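Local atomic coordinates of Two-component system sensor histidine kinase (Bacteroides thetaiotaomicron, PDB entry 3VA6), a protein that is a putative hybrid two-component sensor that probably autophosphorylates a histidine from ATP, represented here by its extracellular domain of beta-propellers and a beta-sandwich. Residues A[192-197]-A[208-213]; A[10-15]-A[299-304]; A[162-167]-A[188-193]. All coordinates share one frame; numbering follows the deposited sequence.

Contact 1 (A[192-197]-A[208-213])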
loop_
_atom_site.group_PDB
_atom_site.type_symbol
_atom_site.label_atom_id
_atom_site.label_comp_id
_atom_site.label_asym_id
_atom_site.label_seq_id
_atom_site.Cartn_x
_atom_site.Cartn_y
_atom_site.Cartn_z
ATOM N N PHE A 192 -23.558 6.458 29.646
ATOM C CA PHE A 192 -23.161 6.928 28.334
ATOM C C PHE A 192 -22.255 5.884 27.702
ATOM O O PHE A 192 -21.209 5.537 28.268
ATOM C CB PHE A 192 -22.328 8.195 28.453
ATOM C CG PHE A 192 -23.133 9.439 28.744
ATOM C CD1 PHE A 192 -23.933 10.018 27.759
ATOM C CD2 PHE A 192 -23.072 10.050 30.002
ATOM C CE1 PHE A 192 -24.667 11.170 28.019
ATOM C CE2 PHE A 192 -23.804 11.203 30.261
ATOM C CZ PHE A 192 -24.604 11.760 29.265
ATOM N N VAL A 193 -22.662 5.378 26.542
ATOM C CA VAL A 193 -21.731 4.748 25.635
ATOM C C VAL A 193 -21.545 5.719 24.460
ATOM O O VAL A 193 -22.442 5.873 23.631
ATOM C CB VAL A 193 -22.246 3.369 25.153
ATOM C CG1 VAL A 193 -21.165 2.597 24.402
ATOM C CG2 VAL A 193 -22.762 2.568 26.345
ATOM N N ASN A 194 -20.362 6.337 24.409
ATOM C CA ASN A 194 -20.037 7.409 23.469
ATOM C C ASN A 194 -19.459 6.941 22.166
ATOM O O ASN A 194 -19.755 7.512 21.112
ATOM C CB ASN A 194 -18.989 8.326 24.075
ATOM C CG ASN A 194 -19.426 8.909 25.392
ATOM O OD1 ASN A 194 -20.590 9.237 25.568
ATOM N ND2 ASN A 194 -18.505 9.019 26.329
ATOM N N SER A 195 -18.635 5.905 22.227
ATOM C CA SER A 195 -17.876 5.464 21.063
ATOM C C SER A 195 -17.687 3.959 21.082
ATOM O O SER A 195 -17.640 3.348 22.148
ATOM C CB SER A 195 -16.519 6.173 21.066
ATOM O OG SER A 195 -15.740 5.823 19.917
ATOM N N LEU A 196 -17.572 3.363 19.905
ATOM C CA LEU A 196 -17.459 1.918 19.781
ATOM C C LEU A 196 -16.560 1.541 18.626
ATOM O O LEU A 196 -16.768 2.024 17.546
ATOM C CB LEU A 196 -18.840 1.330 19.499
ATOM C CG LEU A 196 -19.776 1.144 20.692
ATOM C CD1 LEU A 196 -21.206 0.808 20.281
ATOM C CD2 LEU A 196 -19.185 0.017 21.511
ATOM N N LEU A 197 -15.595 0.660 18.840
ATOM C CA LEU A 197 -14.714 0.239 17.761
ATOM C C LEU A 197 -14.497 -1.256 17.751
ATOM O O LEU A 197 -14.246 -1.856 18.783
ATOM C CB LEU A 197 -13.372 0.940 17.871
ATOM C CG LEU A 197 -12.425 0.807 16.691
ATOM C CD1 LEU A 197 -12.539 1.918 15.659
ATOM C CD2 LEU A 197 -11.048 0.809 17.291
ATOM N N GLY A 208 -16.123 3.077 24.721
ATOM C CA GLY A 208 -15.739 4.304 25.433
ATOM C C GLY A 208 -16.908 4.920 26.170
ATOM O O GLY A 208 -17.947 5.217 25.560
ATOM N N THR A 209 -16.725 5.138 27.470
ATOM C CA THR A 209 -17.765 5.692 28.336
ATOM C C THR A 209 -17.251 6.875 29.190
ATOM O O THR A 209 -16.193 7.453 28.905
ATOM C CB THR A 209 -18.280 4.597 29.277
ATOM O OG1 THR A 209 -17.277 4.322 30.278
ATOM C CG2 THR A 209 -18.586 3.329 28.461
ATOM N N GLU A 210 -18.016 7.265 30.203
ATOM C CA GLU A 210 -17.529 8.259 31.148
ATOM C C GLU A 210 -16.613 7.516 32.112
ATOM O O GLU A 210 -17.042 6.589 32.801
ATOM C CB GLU A 210 -18.706 8.958 31.854
ATOM C CG GLU A 210 -19.619 9.728 30.916
ATOM C CD GLU A 210 -18.894 10.785 30.045
ATOM O OE1 GLU A 210 -18.761 11.954 30.517
ATOM O OE2 GLU A 210 -18.491 10.463 28.882
ATOM N N GLY A 211 -15.332 7.851 32.092
ATOM C CA GLY A 211 -14.373 7.265 33.017
ATOM C C GLY A 211 -13.731 5.942 32.659
ATOM O O GLY A 211 -12.684 5.623 33.169
ATOM N N TYR A 212 -14.338 5.141 31.810
ATOM C CA TYR A 212 -13.874 3.774 31.682
ATOM C C TYR A 212 -13.764 3.460 30.223
ATOM O O TYR A 212 -14.574 3.967 29.436
ATOM C CB TYR A 212 -14.825 2.816 32.404
ATOM C CG TYR A 212 -15.042 3.232 33.863
ATOM C CD1 TYR A 212 -16.077 4.088 34.217
ATOM C CD2 TYR A 212 -14.176 2.810 34.871
ATOM C CE1 TYR A 212 -16.251 4.498 35.525
ATOM C CE2 TYR A 212 -14.346 3.217 36.187
ATOM C CZ TYR A 212 -15.385 4.071 36.520
ATOM O OH TYR A 212 -15.553 4.503 37.842
ATOM N N LEU A 213 -12.703 2.716 29.872
ATOM C CA LEU A 213 -12.507 2.153 28.545
ATOM C C LEU A 213 -12.589 0.642 28.648
ATOM O O LEU A 213 -11.731 0.006 29.247
ATOM C CB LEU A 213 -11.129 2.547 27.992
ATOM C CG LEU A 213 -10.683 1.934 26.654
ATOM C CD1 LEU A 213 -11.537 2.389 25.505
ATOM C CD2 LEU A 213 -9.231 2.297 26.439
HETATM O O HOH W 1 -20.291 6.065 31.215
#
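A classic beta bulge opens the hairpin of strands 193-199 and 204-209: Asn194 and Ser195, consecutive on one strand, both face Gly208 on the other. These are the first two strands of a four-stranded antiparallel blade in the N-terminal beta-propeller. Gly208 O accepts from Asn194 N at 2.9 Å, the donor lying nearly along the C=O axis, while Ser195 N adds a weak bond to the same oxygen at 3.5 Å. The return bond, Gly208 N to Ser195 O, is 3.0 Å long and almost straight (173°).

Beyond the bulge, side chains take over. With its CG anti to the carbonyl carbon (chi1 -57°), Asn194 reaches along the hairpin, and its ND2 donates to Glu210 OE2 at 2.9 Å. Glu210 gets its carboxylate there by a bend at chi2. The acceptor lies close to the amide plane of Asn194, but amide and carboxylate planes stand 79° apart. The bent Glu210 chain also packs against an aromatic ring, its CG 3.6 Å from Phe192 CD2. On the backbone, one water donates to Phe192 O and accepts from Glu210 N at 2.8 Å, bridging the two segments. At the corner that follows, Thr209 OG1 and Thr209 N both donate to Tyr212 O.

Strand 232-239 of the next blade supplies second partners: Ser233 OG is hydrogen-bonded to Glu210 OE2, and Ile234 O accepts from Asn194 ND2. The amide nitrogen of Asn194 is thus tied to two acceptors, which should fix the turn of its amide, and the N-H it donates to Glu210 probably favours the charged form of the carboxylate.

Contact 2 (A[10-15]-A[299-304])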
loop_
_atom_site.group_PDB
_atom_site.type_symbol
_atom_site.label_atom_id
_atom_site.label_comp_id
_atom_site.label_asym_id
_atom_site.label_seq_id
_atom_site.Cartn_x
_atom_site.Cartn_y
_atom_site.Cartn_z
ATOM N N GLN A 10 4.786 12.761 18.833
ATOM C CA GLN A 10 5.405 13.861 19.570
ATOM C C GLN A 10 5.098 15.207 18.861
ATOM O O GLN A 10 5.231 16.269 19.472
ATOM C CB GLN A 10 6.930 13.569 19.758
ATOM C CG GLN A 10 7.779 14.586 20.562
ATOM C CD GLN A 10 9.164 14.040 21.034
ATOM O OE1 GLN A 10 9.458 12.832 20.921
ATOM N NE2 GLN A 10 10.010 14.933 21.587
ATOM N N GLN A 11 4.657 15.157 17.601
ATOM C CA GLN A 11 4.451 16.367 16.780
ATOM C C GLN A 11 3.286 16.199 15.802
ATOM O O GLN A 11 2.995 15.105 15.371
ATOM C CB GLN A 11 5.713 16.681 15.977
ATOM C CG GLN A 11 6.993 16.540 16.793
ATOM C CD GLN A 11 8.152 17.377 16.274
ATOM O OE1 GLN A 11 8.075 17.951 15.176
ATOM N NE2 GLN A 11 9.235 17.456 17.064
ATOM N N PHE A 12 2.635 17.303 15.448
ATOM C CA PHE A 12 1.466 17.270 14.559
ATOM C C PHE A 12 1.518 18.386 13.537
ATOM O O PHE A 12 2.228 19.377 13.718
ATOM C CB PHE A 12 0.179 17.412 15.371
ATOM C CG PHE A 12 0.006 16.336 16.396
ATOM C CD1 PHE A 12 0.552 16.476 17.667
ATOM C CD2 PHE A 12 -0.668 15.165 16.083
ATOM C CE1 PHE A 12 0.421 15.477 18.609
ATOM C CE2 PHE A 12 -0.807 14.158 17.031
ATOM C CZ PHE A 12 -0.255 14.315 18.295
ATOM N N ASP A 13 0.779 18.223 12.450
ATOM C CA ASP A 13 0.630 19.315 11.517
ATOM C C ASP A 13 -0.842 19.733 11.620
ATOM O O ASP A 13 -1.770 18.976 11.333
ATOM C CB ASP A 13 1.255 18.950 10.129
ATOM C CG ASP A 13 0.258 18.898 8.991
ATOM O OD1 ASP A 13 0.338 19.749 8.055
ATOM O OD2 ASP A 13 -0.590 17.982 9.011
ATOM N N ASN A 14 -1.030 20.925 12.170
ATOM C CA ASN A 14 -2.344 21.448 12.566
ATOM C C ASN A 14 -3.035 22.281 11.481
ATOM O O ASN A 14 -2.410 23.122 10.826
ATOM C CB ASN A 14 -2.184 22.251 13.847
ATOM C CG ASN A 14 -1.704 21.393 14.997
ATOM O OD1 ASN A 14 -2.136 20.240 15.163
ATOM N ND2 ASN A 14 -0.782 21.926 15.777
ATOM N N ILE A 15 -4.331 22.010 11.310
ATOM C CA ILE A 15 -5.127 22.499 10.186
ATOM C C ILE A 15 -6.391 23.138 10.738
ATOM O O ILE A 15 -7.046 22.580 11.624
ATOM C CB ILE A 15 -5.517 21.333 9.246
ATOM C CG1 ILE A 15 -4.258 20.602 8.760
ATOM C CG2 ILE A 15 -6.347 21.829 8.074
ATOM C CD1 ILE A 15 -4.503 19.334 7.971
ATOM N N GLY A 299 -9.944 22.770 16.049
ATOM C CA GLY A 299 -9.122 22.396 14.882
ATOM C C GLY A 299 -8.796 20.916 14.648
ATOM O O GLY A 299 -9.305 20.022 15.333
ATOM N N ILE A 300 -7.930 20.678 13.667
ATOM C CA ILE A 300 -7.535 19.338 13.273
ATOM C C ILE A 300 -6.046 19.154 13.540
ATOM O O ILE A 300 -5.240 20.060 13.307
ATOM C CB ILE A 300 -7.819 19.091 11.784
ATOM C CG1 ILE A 300 -9.315 18.904 11.525
ATOM C CG2 ILE A 300 -7.094 17.843 11.318
ATOM C CD1 ILE A 300 -9.687 19.021 10.058
ATOM N N SER A 301 -5.689 17.994 14.071
ATOM C CA SER A 301 -4.291 17.636 14.263
ATOM C C SER A 301 -4.050 16.394 13.447
ATOM O O SER A 301 -4.651 15.352 13.710
ATOM C CB SER A 301 -3.976 17.370 15.738
ATOM O OG SER A 301 -3.626 18.562 16.422
ATOM N N LEU A 302 -3.184 16.521 12.443
ATOM C CA LEU A 302 -2.804 15.401 11.583
ATOM C C LEU A 302 -1.501 14.798 12.074
ATOM O O LEU A 302 -0.487 15.505 12.186
ATOM C CB LEU A 302 -2.625 15.877 10.133
ATOM C CG LEU A 302 -2.026 14.932 9.091
ATOM C CD1 LEU A 302 -2.931 13.735 8.840
ATOM C CD2 LEU A 302 -1.798 15.724 7.818
ATOM N N SER A 303 -1.525 13.493 12.353
ATOM C CA SER A 303 -0.301 12.765 12.620
ATOM C C SER A 303 0.035 11.894 11.427
ATOM O O SER A 303 -0.665 10.939 11.126
ATOM C CB SER A 303 -0.406 11.914 13.881
ATOM O OG SER A 303 0.883 11.406 14.211
ATOM N N ARG A 304 1.107 12.251 10.740
ATOM C CA ARG A 304 1.511 11.537 9.547
ATOM C C ARG A 304 2.086 10.205 9.931
ATOM O O ARG A 304 2.879 10.134 10.869
ATOM C CB ARG A 304 2.561 12.318 8.752
ATOM C CG ARG A 304 2.060 13.641 8.211
ATOM C CD ARG A 304 3.145 14.338 7.402
ATOM N NE ARG A 304 3.258 15.711 7.862
ATOM C CZ ARG A 304 4.242 16.157 8.653
ATOM N NH1 ARG A 304 5.252 15.349 9.020
ATOM N NH2 ARG A 304 4.239 17.437 9.072
#
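Asn14 and Ser301 both turn their side chains beside their own backbone N, with CG and OG anti to the carbonyl carbon (chi1 -63° and -87°), and this brings amide and hydroxyl together across a non-hydrogen-bonded antiparallel pair. Ser301 OG donates to Asn14 OD1 at 2.6 Å, tilted 28° from the plane of the amide carbonyl. Ser301 OG is also bonded to Thr277 N, and Asn14 ND2 to Ser275 O. An exchange of Asn14 for valine is likely to leave Ser301 OG without this acceptor and Ser275 O without its amide donor.

On either side of that pair lie hydrogen-bonded ones. Asp13 N meets Leu302 O at 3.0 Å, and Ile15 N meets Ile300 O at 2.9 Å, each answered by a bond in the return direction. Strand 13-15, from the chain's start, thereby becomes the outermost strand of a four-stranded blade whose other three come more than 260 residues later, the Velcro closure of a beta-propeller. On the Ile15 and Ile300 face, the two CB atoms approach to 4.1 Å, and Trp293 of the neighbouring strand packs against both side chains. Ahead of the strand, Leu302 O lies at the edge of the Phe12 ring, 3.9 Å from Phe12 CD2. Arg304 NH2 comes within 3.5 Å of Asp13 CB, while its NH1 forms a salt bridge with Asp686.

Contact 3 (A[162-167]-A[188-193])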
loop_
_atom_site.group_PDB
_atom_site.type_symbol
_atom_site.label_atom_id
_atom_site.label_comp_id
_atom_site.label_asym_id
_atom_site.label_seq_id
_atom_site.Cartn_x
_atom_site.Cartn_y
_atom_site.Cartn_z
ATOM N N GLY A 162 -24.942 1.838 21.148
ATOM C CA GLY A 162 -24.516 2.505 22.386
ATOM C C GLY A 162 -25.364 3.735 22.635
ATOM O O GLY A 162 -25.406 4.647 21.809
ATOM N N THR A 163 -26.045 3.755 23.768
ATOM C CA THR A 163 -27.060 4.745 24.027
ATOM C C THR A 163 -26.679 5.607 25.209
ATOM O O THR A 163 -25.633 5.409 25.843
ATOM C CB THR A 163 -28.405 4.066 24.329
ATOM O OG1 THR A 163 -28.353 3.428 25.613
ATOM C CG2 THR A 163 -28.717 3.049 23.239
ATOM N N TYR A 164 -27.567 6.554 25.501
ATOM C CA TYR A 164 -27.500 7.386 26.683
ATOM C C TYR A 164 -27.418 6.535 27.943
ATOM O O TYR A 164 -26.803 6.943 28.910
ATOM C CB TYR A 164 -28.739 8.289 26.702
ATOM C CG TYR A 164 -28.883 9.233 27.859
ATOM C CD1 TYR A 164 -29.728 8.936 28.921
ATOM C CD2 TYR A 164 -28.221 10.457 27.869
ATOM C CE1 TYR A 164 -29.882 9.817 29.978
ATOM C CE2 TYR A 164 -28.379 11.357 28.920
ATOM C CZ TYR A 164 -29.205 11.028 29.972
ATOM O OH TYR A 164 -29.335 11.887 31.005
ATOM N N ASN A 165 -28.004 5.346 27.923
ATOM C CA ASN A 165 -28.063 4.521 29.117
ATOM C C ASN A 165 -27.812 3.019 28.832
ATOM O O ASN A 165 -28.633 2.147 29.117
ATOM C CB ASN A 165 -29.399 4.773 29.820
ATOM C CG ASN A 165 -29.447 4.234 31.236
ATOM O OD1 ASN A 165 -28.431 3.961 31.848
ATOM N ND2 ASN A 165 -30.649 4.105 31.763
ATOM N N GLY A 166 -26.651 2.734 28.277
ATOM C CA GLY A 166 -26.218 1.364 28.111
ATOM C C GLY A 166 -25.941 0.963 26.681
ATOM O O GLY A 166 -26.280 1.675 25.748
ATOM N N LEU A 167 -25.299 -0.198 26.557
ATOM C CA LEU A 167 -24.881 -0.781 25.313
ATOM C C LEU A 167 -25.702 -2.031 25.060
ATOM O O LEU A 167 -26.008 -2.771 25.988
ATOM C CB LEU A 167 -23.414 -1.181 25.403
ATOM C CG LEU A 167 -22.859 -2.004 24.217
ATOM C CD1 LEU A 167 -23.073 -1.281 22.901
ATOM C CD2 LEU A 167 -21.391 -2.291 24.457
ATOM N N GLN A 188 -22.229 7.753 38.522
ATOM C CA GLN A 188 -23.076 7.968 37.332
ATOM C C GLN A 188 -24.560 7.790 37.664
ATOM O O GLN A 188 -24.915 7.028 38.573
ATOM C CB GLN A 188 -22.688 7.003 36.197
ATOM C CG GLN A 188 -21.447 7.406 35.447
ATOM C CD GLN A 188 -20.932 6.326 34.530
ATOM O OE1 GLN A 188 -21.653 5.404 34.148
ATOM N NE2 GLN A 188 -19.681 6.457 34.141
ATOM N N SER A 189 -25.419 8.543 36.982
ATOM C CA SER A 189 -26.866 8.321 37.060
ATOM C C SER A 189 -27.412 7.849 35.708
ATOM O O SER A 189 -28.600 7.561 35.592
ATOM C CB SER A 189 -27.554 9.589 37.527
ATOM O OG SER A 189 -27.214 10.631 36.639
ATOM N N ASN A 190 -26.553 7.807 34.691
ATOM C CA ASN A 190 -26.826 7.046 33.514
ATOM C C ASN A 190 -25.543 6.565 32.796
ATOM O O ASN A 190 -24.457 7.092 33.026
ATOM C CB ASN A 190 -27.645 7.922 32.590
ATOM C CG ASN A 190 -26.944 9.204 32.227
ATOM O OD1 ASN A 190 -26.893 10.145 33.023
ATOM N ND2 ASN A 190 -26.390 9.246 31.023
ATOM N N LEU A 191 -25.672 5.559 31.929
ATOM C CA LEU A 191 -24.496 4.946 31.310
ATOM C C LEU A 191 -24.255 5.341 29.837
ATOM O O LEU A 191 -24.677 4.662 28.909
ATOM C CB LEU A 191 -24.590 3.425 31.502
ATOM C CG LEU A 191 -23.558 2.376 31.019
ATOM C CD1 LEU A 191 -22.156 2.906 30.708
ATOM C CD2 LEU A 191 -23.487 1.248 32.047
ATOM N N PHE A 192 -23.558 6.458 29.646
ATOM C CA PHE A 192 -23.161 6.928 28.334
ATOM C C PHE A 192 -22.255 5.884 27.702
ATOM O O PHE A 192 -21.209 5.537 28.268
ATOM C CB PHE A 192 -22.328 8.195 28.453
ATOM C CG PHE A 192 -23.133 9.439 28.744
ATOM C CD1 PHE A 192 -23.933 10.018 27.759
ATOM C CD2 PHE A 192 -23.072 10.050 30.002
ATOM C CE1 PHE A 192 -24.667 11.170 28.019
ATOM C CE2 PHE A 192 -23.804 11.203 30.261
ATOM C CZ PHE A 192 -24.604 11.760 29.265
ATOM N N VAL A 193 -22.662 5.378 26.542
ATOM C CA VAL A 193 -21.731 4.748 25.635
ATOM C C VAL A 193 -21.545 5.719 24.460
ATOM O O VAL A 193 -22.442 5.873 23.631
ATOM C CB VAL A 193 -22.246 3.369 25.153
ATOM C CG1 VAL A 193 -21.165 2.597 24.402
ATOM C CG2 VAL A 193 -22.762 2.568 26.345
#
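The Tyr164 ring stacks against the side-chain amide of Asn190, the two planes only 8° apart and ND2 3.4 Å from the ring plane, over its centre. Asn190 is able to do this because its CG sits between the backbone N and the carbonyl carbon (chi1 58°), and ND2 then also donates to Tyr164 O at 3.2 Å, nearly straight (171°) and close to the amide plane. One residue thus both stacks on Tyr164 and bonds to its backbone. The same ND2 rests against a face of the Phe192 ring, offset toward its rim, and Phe192 CE1 touches Tyr164 CD2 at 3.6 Å, so the amide nitrogen sits in the angle between two aromatic rings.

Residues 163-166 form the tight turn between the two central strands of one propeller blade, and 188-193 belong to the connection that runs on to the inner strand of the next. Within the turn, Thr163 OG1 accepts from Asn165 N, an ST turn, and donates to Gly166 O, which Thr163 N reaches from the opposite face. The connection is tied to this turn by backbone groups and the side-chain oxygen of Asn165. Leu191 N donates to Asn165 OD1 at 3.2 Å, and Leu191 O accepts from Gly166 N at 2.8 Å, in the carbonyl plane and on a lone pair. Further along, Val193 N meets Thr163 O at 3.1 Å. Val193 supplies the apolar part of the contact: its CB lies 3.7 Å from Gly162 CA, and Val193 CG2 packs on the backbone of Gly166 and on Leu167 CB.

In the fold
From the N terminus, residues 10-15 are met first, but their partners at 299-304 lie nearly 300 residues later; contact 2 therefore closes a long loop that holds the other two contacts inside it. Well within that loop, contact 3 joins the turn at 162-167 to the connection at 188-193, linking one propeller blade to the next. Contact 1 begins where contact 3 ends, the two sharing Phe192 and Val193, and closes a short hairpin in that following blade. Their centres are 9 Å apart, and Leu196 packs on Leu167 between them. Contact 2 stands apart, its centre about 24 Å from that of contact 1, sealing the propeller ring.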